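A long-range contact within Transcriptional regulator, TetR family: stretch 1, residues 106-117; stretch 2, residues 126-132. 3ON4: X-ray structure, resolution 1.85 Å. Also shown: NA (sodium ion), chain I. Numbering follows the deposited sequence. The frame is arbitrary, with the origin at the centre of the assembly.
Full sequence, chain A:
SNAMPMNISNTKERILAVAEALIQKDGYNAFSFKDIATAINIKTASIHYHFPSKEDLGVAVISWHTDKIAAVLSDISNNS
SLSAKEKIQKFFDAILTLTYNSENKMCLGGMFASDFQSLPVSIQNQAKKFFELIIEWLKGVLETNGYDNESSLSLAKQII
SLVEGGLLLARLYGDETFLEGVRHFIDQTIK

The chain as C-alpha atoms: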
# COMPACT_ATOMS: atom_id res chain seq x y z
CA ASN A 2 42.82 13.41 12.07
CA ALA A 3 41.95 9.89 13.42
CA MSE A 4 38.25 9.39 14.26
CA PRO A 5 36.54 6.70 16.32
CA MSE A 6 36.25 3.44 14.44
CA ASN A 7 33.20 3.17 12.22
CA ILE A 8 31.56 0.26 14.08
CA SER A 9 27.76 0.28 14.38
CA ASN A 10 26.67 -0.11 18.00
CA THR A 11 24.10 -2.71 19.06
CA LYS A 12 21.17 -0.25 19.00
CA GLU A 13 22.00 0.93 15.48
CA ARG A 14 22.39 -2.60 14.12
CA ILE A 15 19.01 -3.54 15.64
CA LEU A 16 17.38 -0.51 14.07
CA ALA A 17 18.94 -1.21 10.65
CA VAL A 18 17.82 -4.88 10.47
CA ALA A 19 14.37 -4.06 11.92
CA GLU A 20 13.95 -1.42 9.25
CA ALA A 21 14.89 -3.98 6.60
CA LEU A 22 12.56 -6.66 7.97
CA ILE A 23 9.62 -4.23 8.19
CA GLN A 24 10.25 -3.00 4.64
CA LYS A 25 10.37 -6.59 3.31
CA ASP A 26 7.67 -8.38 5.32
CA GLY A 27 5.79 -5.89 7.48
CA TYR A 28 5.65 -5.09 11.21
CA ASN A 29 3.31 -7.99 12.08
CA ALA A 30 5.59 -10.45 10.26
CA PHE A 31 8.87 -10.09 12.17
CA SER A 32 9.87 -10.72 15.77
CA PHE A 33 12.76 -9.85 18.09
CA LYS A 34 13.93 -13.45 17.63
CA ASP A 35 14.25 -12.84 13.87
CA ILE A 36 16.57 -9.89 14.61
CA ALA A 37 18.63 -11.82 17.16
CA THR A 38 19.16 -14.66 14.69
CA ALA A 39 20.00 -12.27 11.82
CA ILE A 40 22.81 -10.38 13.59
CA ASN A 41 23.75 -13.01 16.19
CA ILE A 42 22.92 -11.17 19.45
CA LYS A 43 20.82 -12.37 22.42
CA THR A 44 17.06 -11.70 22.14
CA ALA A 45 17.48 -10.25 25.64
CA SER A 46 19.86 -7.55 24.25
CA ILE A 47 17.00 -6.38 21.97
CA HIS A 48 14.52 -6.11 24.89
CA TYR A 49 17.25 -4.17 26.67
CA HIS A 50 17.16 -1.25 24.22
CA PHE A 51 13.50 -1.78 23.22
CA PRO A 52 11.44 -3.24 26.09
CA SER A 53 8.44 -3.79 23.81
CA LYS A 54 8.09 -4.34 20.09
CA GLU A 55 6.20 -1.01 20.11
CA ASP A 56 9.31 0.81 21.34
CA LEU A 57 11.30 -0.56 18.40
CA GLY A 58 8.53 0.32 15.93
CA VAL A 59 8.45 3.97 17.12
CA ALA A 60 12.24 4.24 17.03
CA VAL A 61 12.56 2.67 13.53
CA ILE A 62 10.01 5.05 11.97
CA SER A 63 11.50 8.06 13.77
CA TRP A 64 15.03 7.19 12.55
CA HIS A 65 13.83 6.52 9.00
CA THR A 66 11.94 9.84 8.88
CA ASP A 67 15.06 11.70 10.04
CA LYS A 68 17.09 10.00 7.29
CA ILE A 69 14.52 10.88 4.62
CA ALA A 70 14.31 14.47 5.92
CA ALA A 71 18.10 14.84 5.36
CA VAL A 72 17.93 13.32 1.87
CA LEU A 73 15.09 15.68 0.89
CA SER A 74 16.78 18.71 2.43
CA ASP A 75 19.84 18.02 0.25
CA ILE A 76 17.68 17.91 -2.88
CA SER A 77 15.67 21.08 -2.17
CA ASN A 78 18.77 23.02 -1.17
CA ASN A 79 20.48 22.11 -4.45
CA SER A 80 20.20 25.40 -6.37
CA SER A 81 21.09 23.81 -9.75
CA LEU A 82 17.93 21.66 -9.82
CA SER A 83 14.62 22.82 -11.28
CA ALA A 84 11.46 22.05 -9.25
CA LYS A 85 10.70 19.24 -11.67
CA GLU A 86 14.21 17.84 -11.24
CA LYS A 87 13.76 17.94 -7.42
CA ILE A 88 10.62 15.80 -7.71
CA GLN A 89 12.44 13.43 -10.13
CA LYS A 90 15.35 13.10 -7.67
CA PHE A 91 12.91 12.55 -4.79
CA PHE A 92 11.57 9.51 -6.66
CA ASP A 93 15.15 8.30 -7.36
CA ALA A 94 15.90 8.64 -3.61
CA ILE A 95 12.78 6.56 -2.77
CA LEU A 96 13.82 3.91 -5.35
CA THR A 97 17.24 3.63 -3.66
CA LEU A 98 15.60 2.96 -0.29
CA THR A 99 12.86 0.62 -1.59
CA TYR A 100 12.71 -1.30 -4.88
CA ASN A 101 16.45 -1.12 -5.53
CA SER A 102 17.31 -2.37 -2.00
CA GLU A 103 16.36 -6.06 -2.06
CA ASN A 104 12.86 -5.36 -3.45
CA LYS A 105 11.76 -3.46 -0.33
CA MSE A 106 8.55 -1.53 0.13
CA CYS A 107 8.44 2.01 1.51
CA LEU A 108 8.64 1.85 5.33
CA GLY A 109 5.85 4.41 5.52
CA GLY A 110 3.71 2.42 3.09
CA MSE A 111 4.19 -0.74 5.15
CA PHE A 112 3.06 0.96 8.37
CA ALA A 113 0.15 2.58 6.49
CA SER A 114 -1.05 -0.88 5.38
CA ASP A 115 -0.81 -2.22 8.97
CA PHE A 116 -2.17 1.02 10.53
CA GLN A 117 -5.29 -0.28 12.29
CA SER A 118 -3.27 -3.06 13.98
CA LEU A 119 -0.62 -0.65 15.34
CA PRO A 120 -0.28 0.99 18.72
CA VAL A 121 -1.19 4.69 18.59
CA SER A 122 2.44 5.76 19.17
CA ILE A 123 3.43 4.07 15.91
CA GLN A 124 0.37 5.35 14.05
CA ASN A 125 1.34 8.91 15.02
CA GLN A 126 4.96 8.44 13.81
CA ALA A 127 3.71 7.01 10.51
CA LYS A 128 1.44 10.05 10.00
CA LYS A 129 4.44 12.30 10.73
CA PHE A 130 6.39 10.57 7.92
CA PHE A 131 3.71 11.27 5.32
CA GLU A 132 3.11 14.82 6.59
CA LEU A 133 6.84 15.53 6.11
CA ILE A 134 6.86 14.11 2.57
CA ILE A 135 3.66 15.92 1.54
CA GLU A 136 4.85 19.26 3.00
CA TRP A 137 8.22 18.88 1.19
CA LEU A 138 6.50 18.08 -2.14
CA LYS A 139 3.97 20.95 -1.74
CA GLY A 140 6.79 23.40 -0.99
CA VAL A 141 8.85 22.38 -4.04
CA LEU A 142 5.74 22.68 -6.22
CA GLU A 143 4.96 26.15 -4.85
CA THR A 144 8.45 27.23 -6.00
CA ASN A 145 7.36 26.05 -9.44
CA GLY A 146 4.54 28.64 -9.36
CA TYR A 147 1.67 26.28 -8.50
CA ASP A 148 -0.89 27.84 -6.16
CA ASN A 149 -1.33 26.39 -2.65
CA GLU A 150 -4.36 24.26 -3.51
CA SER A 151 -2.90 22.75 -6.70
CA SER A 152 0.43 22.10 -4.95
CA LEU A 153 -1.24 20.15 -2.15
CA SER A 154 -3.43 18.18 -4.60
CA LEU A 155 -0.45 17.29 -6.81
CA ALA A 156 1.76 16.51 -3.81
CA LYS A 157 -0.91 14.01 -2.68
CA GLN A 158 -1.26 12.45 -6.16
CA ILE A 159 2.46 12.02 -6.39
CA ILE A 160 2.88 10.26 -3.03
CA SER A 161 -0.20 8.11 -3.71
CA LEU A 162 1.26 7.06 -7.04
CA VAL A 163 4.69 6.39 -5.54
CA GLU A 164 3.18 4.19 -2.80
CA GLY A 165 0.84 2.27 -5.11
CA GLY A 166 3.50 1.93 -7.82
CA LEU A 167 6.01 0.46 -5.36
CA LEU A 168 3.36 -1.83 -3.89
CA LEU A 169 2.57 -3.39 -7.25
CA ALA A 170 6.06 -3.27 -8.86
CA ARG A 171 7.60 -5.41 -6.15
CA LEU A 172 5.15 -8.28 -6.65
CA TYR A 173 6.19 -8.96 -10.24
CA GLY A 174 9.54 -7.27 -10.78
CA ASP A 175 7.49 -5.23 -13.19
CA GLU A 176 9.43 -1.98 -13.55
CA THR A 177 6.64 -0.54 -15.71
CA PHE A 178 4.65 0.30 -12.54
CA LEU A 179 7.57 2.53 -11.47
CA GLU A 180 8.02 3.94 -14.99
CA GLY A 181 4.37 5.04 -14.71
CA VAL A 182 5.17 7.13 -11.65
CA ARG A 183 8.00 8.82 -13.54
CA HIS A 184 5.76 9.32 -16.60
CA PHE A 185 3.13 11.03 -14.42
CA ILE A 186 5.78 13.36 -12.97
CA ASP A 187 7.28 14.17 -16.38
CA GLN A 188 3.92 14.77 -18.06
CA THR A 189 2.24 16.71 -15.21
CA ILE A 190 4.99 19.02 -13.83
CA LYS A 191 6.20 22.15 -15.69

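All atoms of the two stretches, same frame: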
# COMPACT_ATOMS: atom_id res chain seq x y z
N MSE A 106 9.61 -2.52 0.20
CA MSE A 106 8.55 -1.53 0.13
C MSE A 106 8.96 -0.31 0.95
O MSE A 106 9.83 -0.40 1.83
CB MSE A 106 7.26 -2.16 0.69
CG MSE A 106 6.02 -1.28 0.73
SE MSE A 106 5.56 -0.54 -1.01
CE MSE A 106 4.13 0.62 -0.46
N CYS A 107 8.31 0.82 0.68
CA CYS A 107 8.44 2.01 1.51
C CYS A 107 8.11 1.67 2.96
O CYS A 107 7.10 1.02 3.21
CB CYS A 107 7.43 3.06 1.04
SG CYS A 107 7.37 4.60 2.05
N LEU A 108 8.94 2.09 3.90
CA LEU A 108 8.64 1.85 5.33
C LEU A 108 7.32 2.50 5.74
O LEU A 108 6.50 1.91 6.48
CB LEU A 108 9.74 2.40 6.22
CG LEU A 108 9.68 2.05 7.70
CD1 LEU A 108 10.03 0.54 7.94
CD2 LEU A 108 10.63 2.93 8.47
N GLY A 109 7.09 3.71 5.26
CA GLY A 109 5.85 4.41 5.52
C GLY A 109 4.64 3.66 4.98
O GLY A 109 3.61 3.51 5.66
N GLY A 110 4.76 3.19 3.73
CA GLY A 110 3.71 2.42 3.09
C GLY A 110 3.37 1.15 3.86
O GLY A 110 2.19 0.78 4.00
N MSE A 111 4.40 0.47 4.36
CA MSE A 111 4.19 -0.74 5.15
C MSE A 111 3.39 -0.44 6.41
O MSE A 111 2.38 -1.14 6.73
CB MSE A 111 5.51 -1.40 5.47
CG MSE A 111 6.13 -2.11 4.28
SE MSE A 111 4.98 -3.50 3.55
CE MSE A 111 6.32 -4.94 3.46
N PHE A 112 3.82 0.58 7.15
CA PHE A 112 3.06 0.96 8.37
C PHE A 112 1.65 1.45 8.04
O PHE A 112 0.70 1.15 8.76
CB PHE A 112 3.83 1.95 9.19
CG PHE A 112 4.89 1.35 10.03
CD1 PHE A 112 4.57 0.51 11.08
CD2 PHE A 112 6.24 1.66 9.81
CE1 PHE A 112 5.56 -0.03 11.88
CE2 PHE A 112 7.20 1.10 10.60
CZ PHE A 112 6.85 0.28 11.65
N ALA A 113 1.49 2.19 6.93
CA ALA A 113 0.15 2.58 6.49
C ALA A 113 -0.76 1.37 6.25
O ALA A 113 -1.92 1.41 6.64
CB ALA A 113 0.20 3.44 5.23
N SER A 114 -0.25 0.32 5.61
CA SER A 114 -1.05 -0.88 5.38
C SER A 114 -1.48 -1.55 6.71
O SER A 114 -2.61 -2.05 6.82
CB SER A 114 -0.32 -1.88 4.47
OG SER A 114 0.73 -2.58 5.14
N ASP A 115 -0.58 -1.55 7.69
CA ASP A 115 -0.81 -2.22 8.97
C ASP A 115 -1.50 -1.32 10.00
O ASP A 115 -1.75 -1.77 11.13
CB ASP A 115 0.55 -2.66 9.55
CG ASP A 115 1.27 -3.65 8.66
OD1 ASP A 115 0.60 -4.45 7.97
OD2 ASP A 115 2.52 -3.61 8.63
N PHE A 116 -1.83 -0.09 9.60
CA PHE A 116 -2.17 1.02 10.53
C PHE A 116 -3.15 0.65 11.64
O PHE A 116 -2.90 0.94 12.82
CB PHE A 116 -2.69 2.19 9.70
CG PHE A 116 -2.69 3.50 10.41
CD1 PHE A 116 -1.55 4.29 10.42
CD2 PHE A 116 -3.83 3.98 11.02
CE1 PHE A 116 -1.55 5.52 11.04
CE2 PHE A 116 -3.84 5.21 11.66
CZ PHE A 116 -2.69 5.98 11.65
N GLN A 117 -4.27 0.01 11.29
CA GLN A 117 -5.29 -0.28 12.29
C GLN A 117 -4.83 -1.30 13.35
O GLN A 117 -5.40 -1.36 14.43
CB GLN A 117 -6.57 -0.76 11.62
CG GLN A 117 -7.25 0.30 10.79
CD GLN A 117 -7.65 1.51 11.63
OE1 GLN A 117 -6.85 2.40 11.86
NE2 GLN A 117 -8.89 1.54 12.06
N GLN A 126 3.67 8.28 14.51
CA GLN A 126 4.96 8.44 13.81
C GLN A 126 4.80 8.23 12.31
O GLN A 126 5.41 8.94 11.49
CB GLN A 126 6.02 7.49 14.35
CG GLN A 126 6.40 7.72 15.76
CD GLN A 126 7.18 9.01 15.98
OE1 GLN A 126 7.87 9.52 15.08
NE2 GLN A 126 7.07 9.55 17.18
N ALA A 127 4.00 7.24 11.93
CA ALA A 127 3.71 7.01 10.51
C ALA A 127 3.04 8.22 9.85
O ALA A 127 3.41 8.61 8.73
CB ALA A 127 2.83 5.74 10.32
N LYS A 128 2.08 8.84 10.54
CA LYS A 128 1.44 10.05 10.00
C LYS A 128 2.46 11.19 9.83
O LYS A 128 2.40 11.94 8.85
CB LYS A 128 0.26 10.48 10.88
CG LYS A 128 -0.92 9.56 10.72
CD LYS A 128 -2.20 10.08 11.36
CE LYS A 128 -2.25 9.80 12.84
NZ LYS A 128 -3.40 10.53 13.50
N LYS A 129 3.38 11.29 10.78
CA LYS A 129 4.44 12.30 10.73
C LYS A 129 5.32 12.14 9.50
O LYS A 129 5.69 13.14 8.87
CB LYS A 129 5.31 12.24 11.98
CG LYS A 129 4.76 12.94 13.17
CD LYS A 129 5.85 13.08 14.24
CE LYS A 129 6.83 14.21 13.91
NZ LYS A 129 7.89 14.39 14.96
N PHE A 130 5.62 10.90 9.14
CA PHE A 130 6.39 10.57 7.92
C PHE A 130 5.72 11.10 6.66
O PHE A 130 6.34 11.82 5.86
CB PHE A 130 6.60 9.05 7.83
CG PHE A 130 7.26 8.57 6.55
CD1 PHE A 130 8.63 8.57 6.42
CD2 PHE A 130 6.50 8.11 5.48
CE1 PHE A 130 9.25 8.12 5.26
CE2 PHE A 130 7.11 7.67 4.30
CZ PHE A 130 8.49 7.66 4.20
N PHE A 131 4.43 10.79 6.49
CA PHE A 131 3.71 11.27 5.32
C PHE A 131 3.53 12.79 5.31
O PHE A 131 3.67 13.42 4.25
CB PHE A 131 2.40 10.52 5.14
CG PHE A 131 2.63 9.12 4.63
CD1 PHE A 131 3.13 8.92 3.36
CD2 PHE A 131 2.44 8.01 5.46
CE1 PHE A 131 3.40 7.64 2.89
CE2 PHE A 131 2.71 6.74 4.99
CZ PHE A 131 3.19 6.55 3.72
N GLU A 132 3.24 13.37 6.47
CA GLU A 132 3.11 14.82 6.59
C GLU A 132 4.40 15.51 6.15
O GLU A 132 4.34 16.51 5.45
CB GLU A 132 2.73 15.20 8.04
CG GLU A 132 1.26 14.87 8.31
CD GLU A 132 0.89 14.81 9.78
OE1 GLU A 132 1.71 15.25 10.64
OE2 GLU A 132 -0.23 14.32 10.07
NA NA I . 0.59 -5.01 5.56
O HOH W 1 2.94 -4.77 5.91
O HOH W 2 -1.65 -5.60 5.76

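Glycine in a helix is often the signature of a close approach, and the contact between residues 106-117 and 126-132 of this TetR-family regulator illustrates how aromatic rings can use the space that an absent side chain leaves. The two helices run in roughly opposed directions, at 133° between their N-to-C vectors, and their axes come within 9.6 Å. No hydrogen bond crosses between the stretches. The contact rests on packing, and it buries 334 Å² of surface, both sides summed.

Gln126, at the start of the second stretch, does not touch the first; its backbone carbonyl serves the helix instead, accepting from Phe130 N. The contact begins at Ala127, whose CA lies 6.0 Å from the CA of Gly109, the nearest pair of CA atoms between the stretches. Its CA-to-CB bond points toward the first stretch, where the methyl group meets Phe112 in the helix and Phe116 in the 3-10 segment that follows. Ala127 CB lies 4.1 Å from Phe112 CB and 4.4 Å from Phe116 CE1, the latter approach being to the edge of the Phe116 ring. A short side chain at this position thus accompanies a close backbone approach while still supplying apolar surface.

The CA-to-CB bond of Lys128 points sideways to the first stretch, yet the residue takes part through the aliphatic portion of its chain. Lys128 CE lies 4.0 Å from Phe116 CZ, near the plane of the ring and at its edge, so this is a packing contact of a methylene group and not a stacking of charge over an aromatic face. Lys129, one step further round the helix, is exposed and out of reach of the first stretch.

Phe130 turns back toward the contact with chi1 in the t rotamer. Phe130 CE2 reaches to 3.7 Å from Gly109 CA, and Gly109 N lies over one face of the ring. Here the principle is most explicit: an ideal CB built on Gly109 would fall 2.3 Å from Phe130 CE2, a clash, and 3.1 Å from Phe131 CZ, which is tight. The ring also meets Cys107, whose SG lies 3.8 Å from Phe130 CE2 in an oblique sulfur-aromatic approach. That sulfur has a second role, since Cys107 occupies the N-cap position and its SG accepts a capping bond from Gly110 N at 3.4 Å. One side chain therefore both caps its own helix and packs against the other.

Phe131, with chi1 in the m rotamer, packs its ring edge against the backbone of both glycines, though only at Gly109 would a CB crowd it. Phe131 CE2 lies 3.4 Å from Gly109 O and Phe131 CZ 3.7 Å from Gly110 N, both backbone atoms lying near the ring plane at its edge. Gly109 O is already engaged in its own helix, accepting from Ala113 N at 2.8 Å, and Ala113 CB adds an apolar contact 4.2 Å from Phe131 CE2. Glu132 then points out of reach, and the contact closes with the two phenylalanines seated against backbone that no side chain covers at Gly109.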